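Local coordinates for five-membered-cyclitol-phosphate synthase (Streptomyces citricolor, PDB 6K96), which belongs to the myo-inositol-1-phosphate synthase family and binds nicotinamide-adenine-dinucleotide and a sodium ion in a four-chain assembly, at residues L184-G189 and N295-I300; S210-L216 and K266-I272; R233-I237 and V250-P254. All coordinates share one frame; numbering follows the deposited sequence.

Contact 1 (L184-G189 and N295-I300); sequences LASHLG and NAAGVI. With NAD (nicotinamide-adenine-dinucleotide), chain G.
Asn-295 and His-187 meet through two first torsions: the Asn-295 amide, turned to an unusual chi1 of -102°, lies along the backbone of 187-188, and the His-187 ring, with chi1 -156° and CG roughly anti to its own N, swings over Gly-298. The N-terminal turns of helix 292-313 are thereby clamped to the loop before helix 190-203. Three hydrogen bonds fix the clamp. His-187 N donates a hydrogen bond to Asn-295 O at 2.8 Å, in the carbonyl plane and on a lone pair. The Asn-295 amide then grips Leu-188 at both polar atoms: Leu-188 N reaches OD1 of Asn-295 at 3.0 Å from well above the amide plane, 61° out of it, and ND2 of Asn-295 returns a bond of 2.8 Å to Leu-188 O. The same Asn-295 ND2 donates to a water that also touches Ser-186 OG. At Gly-298, where no side chain intervenes, His-187 ND1 lies 3.6 Å from Gly-298 CA, and Gly-298 O sits over one face of the imidazole; His-187 NE2 has a weak bond to Arg-204 O of the second subunit. Apolar packing closes the other end, with Leu-184 CD1 3.6 Å from Ile-300 CG1 and Leu-184 CD2 sliding past Val-299 CG1. Nicotinamide-adenine-dinucleotide borders this seam, Ala-296 CB facing its carboxamide. The bonds on 187-188 probably steady the main chain that carries Ser-186, whose OG accepts from the ligand's N7N at 3.0 Å.

Contact 2 (S210-L216 and K266-I272); sequences SSYQLNL and KVAMLNI
Asn-271, Met-269 and Leu-216 bury the largest areas where they meet Tyr-212, Leu-214 and Val-267 in an antiparallel ladder of the mixed sheet; the segment axes come within 4.6 Å, their N-to-C directions 162° apart. These three pairs are the hydrogen-bonded ones of the register and share one face of the sheet. That face meets the third subunit, where Tyr-212 and Leu-214 pack on Leu-216 and Met-269 packs on Met-269 of that subunit. Leu-216 bonds to Val-267 in both directions, Leu-216 N to Val-267 O being 2.9 Å, and its branched end lies beside the valine, CD1 of Leu-216 to CG1 of Val-267 at 4.2 Å; Leu-262 touches both. Met-269 is likewise tied to Leu-214 by a reciprocal backbone pair, with Met-269 N to Leu-214 O at 2.9 Å. Its chain bends at the second and third torsions on the Leu-214 side; the modelled position of its methyl is too close to be relied on. The reverse face carries Gln-213, Asn-215 and Ala-268 toward helix 190-203, where His-194 bonds Gln-213 and Thr-190 bonds Asn-215. Asn-271 pairs with Tyr-212: its O receives Tyr-212 N at 3.0 Å, and its buried ND2 is satisfied by Asp-285 and Glu-273. Tyr-212, with chi1 53° placing CG between backbone N and carbonyl carbon, turns one ring face to Asn-271 CB, which lies offset toward the rim. In this CH-pi contact Asn-271 CB stands 3.5 Å from the Tyr-212 ring centroid, 21° off the normal.

Contact 3 (R233-I237 and V250-P254); sequences RQSKI and VEVIP
Arg-233 and Glu-251 supply the ionic part of this contact. A salt bridge joins NH2 of Arg-233 to OE1 of Glu-251 at 3.2 Å, on the syn side of the carboxylate; with an N-H...O angle of 141° and the two planes 85° apart, it is a bent, crosswise pairing rather than a coplanar fork. One guanidinium face is turned to Val-252 O, which lies over its centre, 3.2 Å from Arg-233 CZ and too far from the N-H directions to be a hydrogen bond. Such placement of a carbonyl oxygen against a cation is probably favourable electrostatically.

Apolar contacts do the rest. The aliphatic part of Arg-233 runs across the proline ring, its CG 3.3 Å from Pro-254 CG. Lys-236 leads its methylenes over the same residues, CD lying 3.7 Å from both Val-252 CG1 and Pro-254 CB, and crosses the valine at about a right angle; its NZ goes on to bond Gln-213 OE1. Further along the helix, Ile-237 CB faces Val-252 CG2 at 4.3 Å.

In the fold, helix 234-239 lies in the connection between strand 207-217 and its parallel neighbour 250-253, and Lys-236 also touches helix 190-203. A helix packed in this way on the second strand it connects is consistent with a beta-alpha-beta crossover, here with a long connection that also holds helix 220-225.

Contact 1 is the central one, buried about 6 Å from the chain's centre beside the nicotinamide-adenine-dinucleotide, whereas contacts 2 and 3 lie 20 Å or more out in the sheet region and both reach the third subunit. Along the chain, contact 3 nests within contact 2, and contact 2 within contact 1. Contacts 2 and 3 share one sheet and touch: Gln-213 O lies 2.9 Å from Ile-253 N, a probable hydrogen bond. Chemistry follows place. The loop-to-helix contact 1 relies on backbone and amide hydrogen bonds with an apolar end, beside a serine that meets the cofactor, contact 2 on one buried antiparallel ladder, and the partly exposed contact 3 on a salt bridge and long aliphatic chains.

Contact 1 (L184-G189 and N295-I300)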
loop_
_atom_site.group_PDB
_atom_site.type_symbol
_atom_site.label_atom_id
_atom_site.label_comp_id
_atom_site.label_asym_id
_atom_site.label_seq_id
_atom_site.Cartn_x
_atom_site.Cartn_y
_atom_site.Cartn_z
ATOM N N LEU B 184 1.355 8.883 -28.004
ATOM C CA LEU B 184 0.469 7.834 -27.386
ATOM C C LEU B 184 0.056 8.234 -25.976
ATOM O O LEU B 184 0.969 8.490 -25.144
ATOM C CB LEU B 184 1.157 6.476 -27.261
ATOM C CG LEU B 184 1.713 5.871 -28.535
ATOM C CD1 LEU B 184 2.168 4.453 -28.252
ATOM C CD2 LEU B 184 0.693 5.924 -29.656
ATOM N N ALA B 185 -1.252 8.207 -25.704
ATOM C CA ALA B 185 -1.825 8.135 -24.333
ATOM C C ALA B 185 -1.889 6.669 -23.871
ATOM O O ALA B 185 -2.661 5.871 -24.454
ATOM C CB ALA B 185 -3.184 8.762 -24.354
ATOM N N SER B 186 -1.090 6.293 -22.873
ATOM C CA SER B 186 -0.845 4.871 -22.518
ATOM C C SER B 186 -2.188 4.198 -22.238
ATOM O O SER B 186 -3.101 4.896 -21.776
ATOM C CB SER B 186 0.142 4.746 -21.384
ATOM O OG SER B 186 1.497 4.510 -21.866
ATOM N N HIS B 187 -2.320 2.902 -22.561
ATOM C CA HIS B 187 -3.595 2.136 -22.430
ATOM C C HIS B 187 -4.237 2.500 -21.090
ATOM O O HIS B 187 -5.416 2.963 -21.061
ATOM C CB HIS B 187 -3.385 0.612 -22.525
ATOM C CG HIS B 187 -4.625 -0.102 -22.971
ATOM N ND1 HIS B 187 -4.629 -1.451 -23.339
ATOM C CD2 HIS B 187 -5.893 0.353 -23.195
ATOM C CE1 HIS B 187 -5.840 -1.780 -23.743
ATOM N NE2 HIS B 187 -6.625 -0.694 -23.678
ATOM N N LEU B 188 -3.475 2.311 -20.009
ATOM C CA LEU B 188 -3.885 2.771 -18.657
ATOM C C LEU B 188 -2.715 3.462 -17.981
ATOM O O LEU B 188 -1.816 2.817 -17.466
ATOM C CB LEU B 188 -4.395 1.636 -17.764
ATOM C CG LEU B 188 -4.864 2.162 -16.404
ATOM C CD1 LEU B 188 -6.085 3.069 -16.555
ATOM C CD2 LEU B 188 -5.151 1.034 -15.439
ATOM N N GLY B 189 -2.784 4.768 -17.938
ATOM C CA GLY B 189 -1.614 5.541 -17.519
ATOM C C GLY B 189 -1.759 6.044 -16.131
ATOM O O GLY B 189 -2.891 6.263 -15.713
ATOM N N ASN B 295 1.247 -1.034 -22.446
ATOM C CA ASN B 295 0.445 0.207 -22.383
ATOM C C ASN B 295 0.610 0.927 -23.708
ATOM O O ASN B 295 -0.249 1.717 -24.006
ATOM C CB ASN B 295 0.839 1.130 -21.235
ATOM C CG ASN B 295 -0.074 1.104 -20.029
ATOM O OD1 ASN B 295 -1.113 0.464 -20.036
ATOM N ND2 ASN B 295 0.311 1.821 -18.980
ATOM N N ALA B 296 1.699 0.704 -24.444
ATOM C CA ALA B 296 1.908 1.283 -25.790
ATOM C C ALA B 296 1.112 0.440 -26.768
ATOM O O ALA B 296 0.294 0.978 -27.442
ATOM C CB ALA B 296 3.371 1.270 -26.165
ATOM N N ALA B 297 1.362 -0.863 -26.806
ATOM C CA ALA B 297 0.842 -1.762 -27.884
ATOM C C ALA B 297 -0.691 -1.845 -27.801
ATOM O O ALA B 297 -1.354 -1.786 -28.830
ATOM C CB ALA B 297 1.470 -3.121 -27.837
ATOM N N GLY B 298 -1.235 -1.831 -26.607
ATOM C CA GLY B 298 -2.693 -1.721 -26.398
ATOM C C GLY B 298 -3.320 -0.530 -27.087
ATOM O O GLY B 298 -4.546 -0.551 -27.279
ATOM N N VAL B 299 -2.524 0.479 -27.458
ATOM C CA VAL B 299 -3.064 1.696 -28.144
ATOM C C VAL B 299 -2.539 1.732 -29.589
ATOM O O VAL B 299 -3.287 2.096 -30.488
ATOM C CB VAL B 299 -2.736 2.925 -27.288
ATOM C CG1 VAL B 299 -2.478 4.159 -28.117
ATOM C CG2 VAL B 299 -3.812 3.160 -26.231
ATOM N N ILE B 300 -1.326 1.264 -29.817
ATOM C CA ILE B 300 -0.753 1.191 -31.174
ATOM C C ILE B 300 -1.726 0.342 -31.996
ATOM O O ILE B 300 -2.213 0.812 -33.025
ATOM C CB ILE B 300 0.698 0.692 -31.157
ATOM C CG1 ILE B 300 1.576 1.682 -30.394
ATOM C CG2 ILE B 300 1.227 0.519 -32.562
ATOM C CD1 ILE B 300 2.998 1.201 -30.141
HETATM P PA NAD G . 12.685 1.845 -27.046
HETATM O O1A NAD G . 13.768 2.647 -26.433
HETATM O O2A NAD G . 12.507 0.461 -26.487
HETATM O O5B NAD G . 12.706 1.801 -28.623
HETATM C C5B NAD G . 13.545 2.801 -29.245
HETATM C C4B NAD G . 14.196 2.204 -30.465
HETATM O O4B NAD G . 14.596 3.218 -31.446
HETATM C C3B NAD G . 15.475 1.427 -30.140
HETATM O O3B NAD G . 15.465 0.215 -30.884
HETATM C C2B NAD G . 16.559 2.362 -30.671
HETATM O O2B NAD G . 17.696 1.556 -30.784
HETATM C C1B NAD G . 15.860 2.818 -31.956
HETATM N N9A NAD G . 16.423 3.947 -32.669
HETATM C C8A NAD G . 17.125 4.966 -32.073
HETATM N N7A NAD G . 17.450 5.925 -32.909
HETATM C C5A NAD G . 16.905 5.536 -34.127
HETATM C C6A NAD G . 16.914 6.152 -35.396
HETATM N N6A NAD G . 17.482 7.331 -35.618
HETATM N N1A NAD G . 16.244 5.532 -36.406
HETATM C C2A NAD G . 15.677 4.340 -36.139
HETATM N N3A NAD G . 15.626 3.668 -34.992
HETATM C C4A NAD G . 16.256 4.321 -33.997
HETATM O O3 NAD G . 11.332 2.644 -26.827
HETATM P PN NAD G . 9.838 2.087 -26.609
HETATM O O1N NAD G . 9.537 1.164 -27.725
HETATM O O2N NAD G . 9.818 1.692 -25.164
HETATM O O5D NAD G . 8.992 3.443 -26.824
HETATM C C5D NAD G . 9.095 4.112 -28.148
HETATM C C4D NAD G . 8.545 5.504 -28.047
HETATM O O4D NAD G . 7.133 5.498 -27.731
HETATM C C3D NAD G . 9.232 6.341 -26.959
HETATM O O3D NAD G . 9.344 7.659 -27.450
HETATM C C2D NAD G . 8.183 6.384 -25.852
HETATM O O2D NAD G . 8.181 7.531 -25.023
HETATM C C1D NAD G . 6.895 6.436 -26.671
HETATM N N1N NAD G . 5.730 6.088 -25.802
HETATM C C2N NAD G . 5.786 4.898 -25.001
HETATM C C3N NAD G . 4.826 4.627 -24.041
HETATM C C7N NAD G . 4.935 3.327 -23.264
HETATM O O7N NAD G . 5.780 2.499 -23.581
HETATM N N7N NAD G . 4.105 3.135 -22.243
HETATM C C4N NAD G . 3.821 5.574 -23.853
HETATM C C5N NAD G . 3.678 6.627 -24.748
HETATM C C6N NAD G . 4.682 6.916 -25.654
HETATM O O HOH W 1 2.351 3.620 -19.164
#

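Contact 2 (S210-L216 and K266-I272)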
loop_
_atom_site.group_PDB
_atom_site.type_symbol
_atom_site.label_atom_id
_atom_site.label_comp_id
_atom_site.label_asym_id
_atom_site.label_seq_id
_atom_site.Cartn_x
_atom_site.Cartn_y
_atom_site.Cartn_z
ATOM N N SER B 210 -3.032 18.056 -0.361
ATOM C CA SER B 210 -1.730 17.685 -0.946
ATOM C C SER B 210 -1.843 16.380 -1.684
ATOM O O SER B 210 -2.765 15.568 -1.322
ATOM C CB SER B 210 -0.638 17.595 0.086
ATOM O OG SER B 210 -0.615 16.360 0.760
ATOM N N SER B 211 -0.969 16.195 -2.675
ATOM C CA SER B 211 -0.883 14.919 -3.436
ATOM C C SER B 211 0.522 14.785 -4.025
ATOM O O SER B 211 1.150 15.758 -4.147
ATOM C CB SER B 211 -2.030 14.749 -4.440
ATOM O OG SER B 211 -1.932 13.524 -5.167
ATOM N N TYR B 212 1.019 13.581 -4.202
ATOM C CA TYR B 212 2.212 13.285 -5.017
ATOM C C TYR B 212 1.933 12.048 -5.845
ATOM O O TYR B 212 1.114 11.184 -5.479
ATOM C CB TYR B 212 3.522 13.179 -4.212
ATOM C CG TYR B 212 3.548 12.231 -3.042
ATOM C CD1 TYR B 212 3.814 10.897 -3.248
ATOM C CD2 TYR B 212 3.313 12.661 -1.740
ATOM C CE1 TYR B 212 3.815 9.978 -2.200
ATOM C CE2 TYR B 212 3.304 11.764 -0.686
ATOM C CZ TYR B 212 3.562 10.417 -0.914
ATOM O OH TYR B 212 3.560 9.493 0.087
ATOM N N GLN B 213 2.645 12.007 -6.951
ATOM C CA GLN B 213 2.708 10.902 -7.924
ATOM C C GLN B 213 4.195 10.666 -8.154
ATOM O O GLN B 213 4.858 11.643 -8.443
ATOM C CB GLN B 213 1.998 11.368 -9.190
ATOM C CG GLN B 213 2.321 10.546 -10.428
ATOM C CD GLN B 213 1.570 10.957 -11.675
ATOM O OE1 GLN B 213 1.954 10.544 -12.772
ATOM N NE2 GLN B 213 0.487 11.726 -11.522
ATOM N N LEU B 214 4.697 9.446 -7.987
ATOM C CA LEU B 214 6.051 9.112 -8.476
ATOM C C LEU B 214 6.006 7.827 -9.268
ATOM O O LEU B 214 5.174 7.029 -8.920
ATOM C CB LEU B 214 7.054 9.073 -7.327
ATOM C CG LEU B 214 6.652 8.334 -6.055
ATOM C CD1 LEU B 214 7.496 7.079 -5.930
ATOM C CD2 LEU B 214 6.940 9.260 -4.866
ATOM N N ASN B 215 6.872 7.701 -10.282
ATOM C CA ASN B 215 6.966 6.570 -11.247
ATOM C C ASN B 215 8.380 5.966 -11.161
ATOM O O ASN B 215 9.315 6.654 -10.711
ATOM C CB ASN B 215 6.582 6.982 -12.664
ATOM C CG ASN B 215 5.224 7.653 -12.738
ATOM O OD1 ASN B 215 4.218 7.030 -13.128
ATOM N ND2 ASN B 215 5.168 8.917 -12.338
ATOM N N LEU B 216 8.491 4.663 -11.416
ATOM C CA LEU B 216 9.772 3.910 -11.398
ATOM C C LEU B 216 9.762 3.106 -12.687
ATOM O O LEU B 216 8.698 2.669 -13.021
ATOM C CB LEU B 216 9.845 2.952 -10.195
ATOM C CG LEU B 216 9.583 3.533 -8.810
ATOM C CD1 LEU B 216 9.513 2.415 -7.748
ATOM C CD2 LEU B 216 10.682 4.538 -8.450
ATOM N N LYS B 266 6.505 -0.729 -15.242
ATOM C CA LYS B 266 6.496 0.640 -14.699
ATOM C C LYS B 266 5.641 0.593 -13.426
ATOM O O LYS B 266 4.570 0.032 -13.494
ATOM C CB LYS B 266 5.996 1.632 -15.751
ATOM C CG LYS B 266 5.407 2.912 -15.178
ATOM C CD LYS B 266 5.286 4.050 -16.173
ATOM C CE LYS B 266 6.567 4.841 -16.229
ATOM N NZ LYS B 266 6.320 6.118 -16.949
ATOM N N VAL B 267 6.083 1.236 -12.352
ATOM C CA VAL B 267 5.386 1.307 -11.054
ATOM C C VAL B 267 5.050 2.752 -10.806
ATOM O O VAL B 267 5.869 3.540 -11.077
ATOM C CB VAL B 267 6.242 0.766 -9.911
ATOM C CG1 VAL B 267 5.596 1.120 -8.594
ATOM C CG2 VAL B 267 6.453 -0.728 -10.027
ATOM N N ALA B 268 3.873 3.045 -10.290
ATOM C CA ALA B 268 3.393 4.373 -9.906
ATOM C C ALA B 268 2.965 4.308 -8.448
ATOM O O ALA B 268 2.573 3.299 -8.057
ATOM C CB ALA B 268 2.237 4.700 -10.758
ATOM N N MET B 269 3.207 5.319 -7.649
ATOM C CA MET B 269 2.791 5.331 -6.241
ATOM C C MET B 269 2.128 6.670 -6.078
ATOM O O MET B 269 2.689 7.650 -6.608
ATOM C CB MET B 269 3.957 5.177 -5.268
ATOM C CG MET B 269 4.079 3.773 -4.760
ATOM S SD MET B 269 5.743 3.094 -5.017
ATOM C CE MET B 269 6.787 4.386 -4.366
ATOM N N LEU B 270 0.922 6.717 -5.533
ATOM C CA LEU B 270 0.349 8.059 -5.363
ATOM C C LEU B 270 -0.248 8.178 -3.971
ATOM O O LEU B 270 -0.365 7.155 -3.272
ATOM C CB LEU B 270 -0.528 8.436 -6.560
ATOM C CG LEU B 270 -1.843 7.725 -6.732
ATOM C CD1 LEU B 270 -2.838 8.323 -5.744
ATOM C CD2 LEU B 270 -2.339 7.824 -8.184
ATOM N N ASN B 271 -0.268 9.424 -3.524
ATOM C CA ASN B 271 -0.801 9.865 -2.219
ATOM C C ASN B 271 -1.735 11.030 -2.499
ATOM O O ASN B 271 -1.349 11.899 -3.301
ATOM C CB ASN B 271 0.276 10.326 -1.243
ATOM C CG ASN B 271 -0.331 10.618 0.107
ATOM O OD1 ASN B 271 -0.437 11.767 0.518
ATOM N ND2 ASN B 271 -0.832 9.581 0.759
ATOM N N ILE B 272 -2.923 10.994 -1.913
ATOM C CA ILE B 272 -3.881 12.130 -1.921
ATOM C C ILE B 272 -4.347 12.326 -0.502
ATOM O O ILE B 272 -4.640 11.355 0.115
ATOM C CB ILE B 272 -5.073 11.924 -2.862
ATOM C CG1 ILE B 272 -4.635 11.733 -4.311
ATOM C CG2 ILE B 272 -6.055 13.071 -2.667
ATOM C CD1 ILE B 272 -5.601 10.929 -5.093
#

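Contact 3 (R233-I237 and V250-P254)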
loop_
_atom_site.group_PDB
_atom_site.type_symbol
_atom_site.label_atom_id
_atom_site.label_comp_id
_atom_site.label_asym_id
_atom_site.label_seq_id
_atom_site.Cartn_x
_atom_site.Cartn_y
_atom_site.Cartn_z
ATOM N N ARG B 233 6.694 15.777 -18.517
ATOM C CA ARG B 233 6.428 15.990 -17.063
ATOM C C ARG B 233 5.414 17.119 -16.828
ATOM O O ARG B 233 4.592 16.995 -15.917
ATOM C CB ARG B 233 7.679 16.394 -16.283
ATOM C CG ARG B 233 7.355 16.614 -14.813
ATOM C CD ARG B 233 8.214 17.562 -14.013
ATOM N NE ARG B 233 7.342 18.161 -13.002
ATOM C CZ ARG B 233 7.691 18.475 -11.749
ATOM N NH1 ARG B 233 8.921 18.277 -11.305
ATOM N NH2 ARG B 233 6.786 18.984 -10.932
ATOM N N GLN B 234 5.539 18.231 -17.550
ATOM C CA GLN B 234 4.585 19.376 -17.494
ATOM C C GLN B 234 3.171 18.914 -17.895
ATOM O O GLN B 234 2.182 19.350 -17.262
ATOM C CB GLN B 234 5.109 20.494 -18.406
ATOM C CG GLN B 234 4.262 21.750 -18.347
ATOM C CD GLN B 234 4.123 22.217 -16.920
ATOM O OE1 GLN B 234 3.109 21.952 -16.254
ATOM N NE2 GLN B 234 5.178 22.856 -16.435
ATOM N N SER B 235 3.103 18.099 -18.952
ATOM C CA SER B 235 1.917 17.343 -19.439
ATOM C C SER B 235 1.205 16.654 -18.262
ATOM O O SER B 235 -0.041 16.693 -18.215
ATOM C CB SER B 235 2.321 16.342 -20.518
ATOM O OG SER B 235 2.677 17.017 -21.728
ATOM N N LYS B 236 1.971 16.066 -17.337
ATOM C CA LYS B 236 1.450 15.318 -16.159
ATOM C C LYS B 236 0.705 16.269 -15.204
ATOM O O LYS B 236 -0.368 15.849 -14.686
ATOM C CB LYS B 236 2.590 14.566 -15.459
ATOM C CG LYS B 236 3.303 13.501 -16.295
ATOM C CD LYS B 236 4.056 12.447 -15.477
ATOM C CE LYS B 236 4.202 11.097 -16.151
ATOM N NZ LYS B 236 3.265 10.092 -15.574
ATOM N N ILE B 237 1.232 17.486 -14.975
ATOM C CA ILE B 237 0.782 18.394 -13.867
ATOM C C ILE B 237 -0.408 19.236 -14.369
ATOM O O ILE B 237 -1.243 19.684 -13.516
ATOM C CB ILE B 237 1.957 19.198 -13.237
ATOM C CG1 ILE B 237 1.488 20.471 -12.511
ATOM C CG2 ILE B 237 3.082 19.487 -14.224
ATOM C CD1 ILE B 237 0.894 20.224 -11.122
ATOM N N VAL B 250 0.351 19.910 -5.164
ATOM C CA VAL B 250 0.387 18.651 -5.957
ATOM C C VAL B 250 1.746 18.540 -6.643
ATOM O O VAL B 250 2.007 19.349 -7.478
ATOM C CB VAL B 250 -0.728 18.644 -7.005
ATOM C CG1 VAL B 250 -0.657 17.427 -7.889
ATOM C CG2 VAL B 250 -2.089 18.791 -6.367
ATOM N N GLU B 251 2.501 17.482 -6.396
ATOM C CA GLU B 251 3.882 17.328 -6.903
ATOM C C GLU B 251 3.854 16.132 -7.838
ATOM O O GLU B 251 3.365 15.141 -7.446
ATOM C CB GLU B 251 4.894 17.081 -5.772
ATOM C CG GLU B 251 5.972 18.128 -5.537
ATOM C CD GLU B 251 6.482 18.982 -6.710
ATOM O OE1 GLU B 251 6.888 18.409 -7.800
ATOM O OE2 GLU B 251 6.465 20.240 -6.544
ATOM N N VAL B 252 4.397 16.242 -9.019
ATOM C CA VAL B 252 4.658 15.058 -9.852
ATOM C C VAL B 252 6.168 14.852 -9.911
ATOM O O VAL B 252 6.868 15.772 -10.268
ATOM C CB VAL B 252 4.058 15.240 -11.246
ATOM C CG1 VAL B 252 4.372 14.024 -12.098
ATOM C CG2 VAL B 252 2.554 15.506 -11.189
ATOM N N ILE B 253 6.643 13.658 -9.586
ATOM C CA ILE B 253 7.998 13.186 -9.982
ATOM C C ILE B 253 7.877 12.113 -11.078
ATOM O O ILE B 253 7.797 10.910 -10.776
ATOM C CB ILE B 253 8.723 12.647 -8.740
ATOM C CG1 ILE B 253 8.588 13.565 -7.519
ATOM C CG2 ILE B 253 10.174 12.344 -9.107
ATOM C CD1 ILE B 253 7.529 13.185 -6.516
ATOM N N PRO B 254 7.895 12.476 -12.392
ATOM C CA PRO B 254 7.741 11.502 -13.478
ATOM C C PRO B 254 8.927 10.540 -13.595
ATOM O O PRO B 254 8.798 9.600 -14.310
ATOM C CB PRO B 254 7.727 12.361 -14.760
ATOM C CG PRO B 254 8.576 13.545 -14.388
ATOM C CD PRO B 254 8.174 13.819 -12.940
#